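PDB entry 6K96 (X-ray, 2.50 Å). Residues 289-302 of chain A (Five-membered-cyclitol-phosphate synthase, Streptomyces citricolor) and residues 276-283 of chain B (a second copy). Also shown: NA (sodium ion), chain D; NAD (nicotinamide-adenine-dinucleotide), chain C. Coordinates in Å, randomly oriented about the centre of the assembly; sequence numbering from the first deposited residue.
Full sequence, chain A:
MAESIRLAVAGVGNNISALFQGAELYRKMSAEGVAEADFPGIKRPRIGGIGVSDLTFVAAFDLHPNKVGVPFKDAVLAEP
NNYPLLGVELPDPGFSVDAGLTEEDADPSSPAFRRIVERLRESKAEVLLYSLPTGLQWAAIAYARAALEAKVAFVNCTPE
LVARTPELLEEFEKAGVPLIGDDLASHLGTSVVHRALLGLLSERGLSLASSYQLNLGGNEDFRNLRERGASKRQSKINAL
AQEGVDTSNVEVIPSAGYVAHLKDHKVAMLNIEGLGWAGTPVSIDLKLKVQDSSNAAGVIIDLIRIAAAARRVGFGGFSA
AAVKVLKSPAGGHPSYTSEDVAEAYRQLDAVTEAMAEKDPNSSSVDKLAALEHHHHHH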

# COMPACT_ATOMS: atom_id res chain seq x y z
N LYS A 289 -10.89 -1.33 2.17
CA LYS A 289 -11.92 -0.30 2.44
C LYS A 289 -13.26 -0.96 2.16
O LYS A 289 -13.30 -1.70 1.15
CB LYS A 289 -11.64 0.88 1.51
CG LYS A 289 -12.40 2.17 1.83
CD LYS A 289 -12.51 3.08 0.64
CE LYS A 289 -12.17 4.51 0.96
NZ LYS A 289 -13.35 5.15 1.57
N VAL A 290 -14.28 -0.77 3.02
CA VAL A 290 -15.67 -1.24 2.81
C VAL A 290 -16.66 -0.18 3.34
O VAL A 290 -16.26 0.66 4.15
CB VAL A 290 -15.88 -2.59 3.50
CG1 VAL A 290 -14.83 -3.59 3.10
CG2 VAL A 290 -15.85 -2.48 4.99
N GLN A 291 -17.90 -0.20 2.84
CA GLN A 291 -19.09 0.47 3.46
C GLN A 291 -19.51 -0.41 4.67
O GLN A 291 -20.23 -1.39 4.46
CB GLN A 291 -20.11 0.68 2.33
CG GLN A 291 -21.17 1.75 2.52
CD GLN A 291 -20.60 3.14 2.72
OE1 GLN A 291 -20.22 3.80 1.75
NE2 GLN A 291 -20.55 3.57 3.98
N ASP A 292 -19.01 -0.14 5.88
CA ASP A 292 -19.08 -1.05 7.07
C ASP A 292 -20.52 -1.60 7.25
O ASP A 292 -20.72 -2.79 7.41
CB ASP A 292 -18.52 -0.34 8.33
CG ASP A 292 -18.30 -1.28 9.51
OD1 ASP A 292 -17.89 -2.41 9.26
OD2 ASP A 292 -18.54 -0.89 10.67
N SER A 293 -21.52 -0.76 7.12
CA SER A 293 -22.93 -1.16 7.33
C SER A 293 -23.50 -1.90 6.10
O SER A 293 -24.61 -2.50 6.28
CB SER A 293 -23.77 0.02 7.73
OG SER A 293 -23.43 0.43 9.04
N SER A 294 -22.83 -1.91 4.94
CA SER A 294 -23.15 -2.90 3.86
C SER A 294 -22.62 -4.26 4.32
O SER A 294 -23.24 -5.28 4.02
CB SER A 294 -22.58 -2.52 2.49
OG SER A 294 -23.28 -1.44 1.84
N ASN A 295 -21.54 -4.29 5.08
CA ASN A 295 -21.03 -5.56 5.63
C ASN A 295 -22.07 -6.12 6.61
O ASN A 295 -22.08 -7.34 6.80
CB ASN A 295 -19.65 -5.45 6.28
CG ASN A 295 -18.49 -5.79 5.37
OD1 ASN A 295 -18.69 -6.31 4.29
ND2 ASN A 295 -17.28 -5.53 5.78
N ALA A 296 -22.90 -5.27 7.23
CA ALA A 296 -23.99 -5.74 8.13
C ALA A 296 -25.16 -6.20 7.28
O ALA A 296 -25.58 -7.31 7.43
CB ALA A 296 -24.38 -4.69 9.16
N ALA A 297 -25.58 -5.38 6.33
CA ALA A 297 -26.79 -5.59 5.52
C ALA A 297 -26.66 -6.88 4.74
O ALA A 297 -27.62 -7.69 4.76
CB ALA A 297 -26.98 -4.42 4.61
N GLY A 298 -25.48 -7.08 4.13
CA GLY A 298 -25.12 -8.28 3.35
C GLY A 298 -25.40 -9.56 4.09
O GLY A 298 -25.53 -10.59 3.45
N VAL A 299 -25.48 -9.51 5.42
CA VAL A 299 -25.63 -10.73 6.27
C VAL A 299 -26.99 -10.67 7.00
O VAL A 299 -27.65 -11.71 7.13
CB VAL A 299 -24.40 -10.79 7.18
CG1 VAL A 299 -24.70 -11.47 8.50
CG2 VAL A 299 -23.23 -11.48 6.46
N ILE A 300 -27.46 -9.50 7.38
CA ILE A 300 -28.80 -9.36 7.99
C ILE A 300 -29.80 -9.93 6.97
O ILE A 300 -30.56 -10.81 7.31
CB ILE A 300 -29.07 -7.89 8.39
CG1 ILE A 300 -28.06 -7.40 9.43
CG2 ILE A 300 -30.48 -7.71 8.90
CD1 ILE A 300 -27.99 -5.91 9.54
N ILE A 301 -29.75 -9.51 5.73
CA ILE A 301 -30.74 -9.98 4.73
C ILE A 301 -30.80 -11.53 4.71
O ILE A 301 -31.86 -12.02 4.39
CB ILE A 301 -30.42 -9.45 3.33
CG1 ILE A 301 -31.64 -9.52 2.43
CG2 ILE A 301 -29.24 -10.18 2.72
CD1 ILE A 301 -32.83 -8.83 3.02
N ASP A 302 -29.71 -12.27 4.97
CA ASP A 302 -29.80 -13.75 5.12
C ASP A 302 -30.48 -14.11 6.48
O ASP A 302 -31.39 -14.92 6.50
CB ASP A 302 -28.46 -14.45 4.83
CG ASP A 302 -27.91 -14.20 3.42
OD1 ASP A 302 -28.68 -13.68 2.51
OD2 ASP A 302 -26.69 -14.54 3.18
N GLY B 276 -20.51 -5.14 -2.85
CA GLY B 276 -21.14 -5.66 -1.62
C GLY B 276 -22.62 -5.40 -1.67
O GLY B 276 -23.11 -5.00 -2.73
N TRP B 277 -23.31 -5.63 -0.56
CA TRP B 277 -24.73 -5.27 -0.42
C TRP B 277 -24.99 -3.90 -1.05
O TRP B 277 -24.26 -2.98 -0.79
CB TRP B 277 -25.11 -5.30 1.07
CG TRP B 277 -26.48 -4.79 1.37
CD1 TRP B 277 -26.80 -3.54 1.78
CD2 TRP B 277 -27.71 -5.47 1.12
NE1 TRP B 277 -28.14 -3.43 1.86
CE2 TRP B 277 -28.73 -4.59 1.48
CE3 TRP B 277 -28.03 -6.74 0.63
CZ2 TRP B 277 -30.07 -4.95 1.43
CZ3 TRP B 277 -29.35 -7.10 0.58
CH2 TRP B 277 -30.35 -6.21 0.96
N ALA B 278 -26.00 -3.80 -1.90
CA ALA B 278 -26.47 -2.52 -2.46
C ALA B 278 -25.51 -1.95 -3.50
O ALA B 278 -25.65 -0.74 -3.82
CB ALA B 278 -26.59 -1.52 -1.32
N GLY B 279 -24.56 -2.77 -3.99
CA GLY B 279 -23.51 -2.33 -4.89
C GLY B 279 -22.49 -1.41 -4.23
O GLY B 279 -21.78 -0.72 -4.99
N THR B 280 -22.30 -1.44 -2.91
CA THR B 280 -21.22 -0.63 -2.29
C THR B 280 -19.86 -1.28 -2.57
O THR B 280 -19.76 -2.50 -2.64
CB THR B 280 -21.43 -0.38 -0.80
OG1 THR B 280 -21.07 -1.58 -0.10
CG2 THR B 280 -22.83 0.11 -0.51
N PRO B 281 -18.80 -0.49 -2.82
CA PRO B 281 -17.50 -1.06 -3.17
C PRO B 281 -16.77 -1.71 -1.99
O PRO B 281 -16.76 -1.19 -0.88
CB PRO B 281 -16.66 0.11 -3.65
CG PRO B 281 -17.70 1.21 -3.93
CD PRO B 281 -18.80 0.98 -2.92
N VAL B 282 -16.14 -2.83 -2.29
CA VAL B 282 -15.15 -3.51 -1.43
C VAL B 282 -13.86 -3.37 -2.20
O VAL B 282 -13.86 -3.84 -3.30
CB VAL B 282 -15.61 -4.96 -1.20
CG1 VAL B 282 -14.52 -5.91 -0.75
CG2 VAL B 282 -16.78 -4.95 -0.22
N SER B 283 -12.89 -2.62 -1.69
CA SER B 283 -11.57 -2.40 -2.32
C SER B 283 -10.49 -3.18 -1.58
O SER B 283 -10.50 -3.09 -0.38
CB SER B 283 -11.28 -0.96 -2.34
OG SER B 283 -12.14 -0.29 -3.24
NA NA D . -22.98 -0.77 11.29
PA NAD C . -25.79 2.56 15.15
O1A NAD C . -25.00 2.89 16.36
O2A NAD C . -25.82 3.50 14.00
O5B NAD C . -27.34 2.29 15.49
C5B NAD C . -27.79 2.04 16.80
C4B NAD C . -29.19 2.56 16.92
O4B NAD C . -29.79 2.05 18.15
C3B NAD C . -29.32 4.09 17.00
O3B NAD C . -30.48 4.55 16.31
C2B NAD C . -29.51 4.31 18.51
O2B NAD C . -30.18 5.51 18.74
C1B NAD C . -30.44 3.15 18.78
N9A NAD C . -30.71 2.86 20.20
C8A NAD C . -29.88 3.02 21.29
N7A NAD C . -30.41 2.55 22.39
C5A NAD C . -31.64 2.05 22.00
C6A NAD C . -32.70 1.45 22.71
N6A NAD C . -32.61 1.20 24.00
N1A NAD C . -33.80 1.05 22.02
C2A NAD C . -33.82 1.26 20.70
N3A NAD C . -32.90 1.83 19.93
C4A NAD C . -31.83 2.21 20.65
O3 NAD C . -25.36 1.09 14.85
PN NAD C . -25.31 0.16 13.57
O1N NAD C . -26.69 -0.10 13.08
O2N NAD C . -24.25 0.66 12.62
O5D NAD C . -24.76 -1.09 14.37
C5D NAD C . -25.73 -1.91 14.99
C4D NAD C . -25.02 -3.04 15.68
O4D NAD C . -24.47 -3.96 14.71
C3D NAD C . -23.86 -2.62 16.58
O3D NAD C . -24.02 -3.29 17.83
C2D NAD C . -22.64 -3.17 15.84
O2D NAD C . -21.56 -3.38 16.73
C1D NAD C . -23.25 -4.47 15.29
N1N NAD C . -22.44 -5.16 14.21
C2N NAD C . -22.24 -4.48 13.08
C3N NAD C . -21.30 -4.87 12.15
C7N NAD C . -21.42 -3.98 10.96
O7N NAD C . -21.90 -2.86 11.05
N7N NAD C . -21.08 -4.51 9.81
C4N NAD C . -20.52 -6.01 12.36
C5N NAD C . -20.85 -6.85 13.40
C6N NAD C . -21.84 -6.44 14.31
O HOH W 1 -21.71 -6.46 1.70

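The two stretches, from two copies of one protein, meet in a mixed contact: a short antiparallel strand pairing at one end, and at the other a helix face packed against a tryptophan-bearing loop, with 529 Å² buried in total.

The strand pairing rests on one bridge. Lys A289 N donates to Ser B283 O (3.1 Å, N-H...O angle 160°), and Ser B283 N donates to Lys A289 O (3.0 Å, 166°). Both angles are close to linear, and the strand axes run at 163° with a closest approach of 5.0 Å, consistent with an antiparallel pair. The two side chains leave on the same face of the sheet, and Lys A289 CB and Ser B283 CB are 4.3 Å apart; beyond that point the end of the Lys A289 side chain leads away from chain B, and the residue is partly exposed. One step along, Val A290 CG1 lies 4.1 Å from Val B282 CG2, an apolar contact between two buried, beta-branched residues well suited to strands. The pairing then loosens: Gln A291 CA and Thr B280 CA are 6.2 Å apart, and the contact passes to side chains, with Gln A291 CB 3.5 Å from Thr B280 OG1.

From there chain A turns into its helix, and Ser A294, Ala A297 and Ile A301, at spacings of three and four, direct their CA-to-CB bonds toward chain B. Trp B277, in the t rotamer, gives up 117 Å² to this surface, more than any other residue here. Ala A297 CB sits over one face of the Trp B277 indole, 3.1 Å from the centroid of its five-membered ring and 20° off the ring normal, a CH-pi geometry, although the modelled approach is tighter than ideal. Ile A301 adds an apolar contact, Ile A301 CG2 lying 3.8 Å from Trp B277 CZ3. The helix backbone also comes near at Gly A298, where Gly A298 N is 3.6 Å from Trp B277 CB; a CB on this glycine would be crowded by Ser A294 O within its own helix.

Ser A294 supplies a polar element of this otherwise largely apolar patch. Ser A294 OG is within hydrogen-bonding reach of Trp B277 O (3.2 Å) and Thr B280 OG1 (2.9 Å), but the single proton is not assigned, and the modelled position of Ser A294 OG is less certain because it lies too close to Thr B280 CG2 (2.9 Å). A serine hydroxyl suits a buried site that offers a carbonyl and a hydroxyl as partners. Nearby, water 1 links the backbones: its O accepts from Trp B277 N (2.9 Å) and donates weakly to Ser A294 O (3.0 Å).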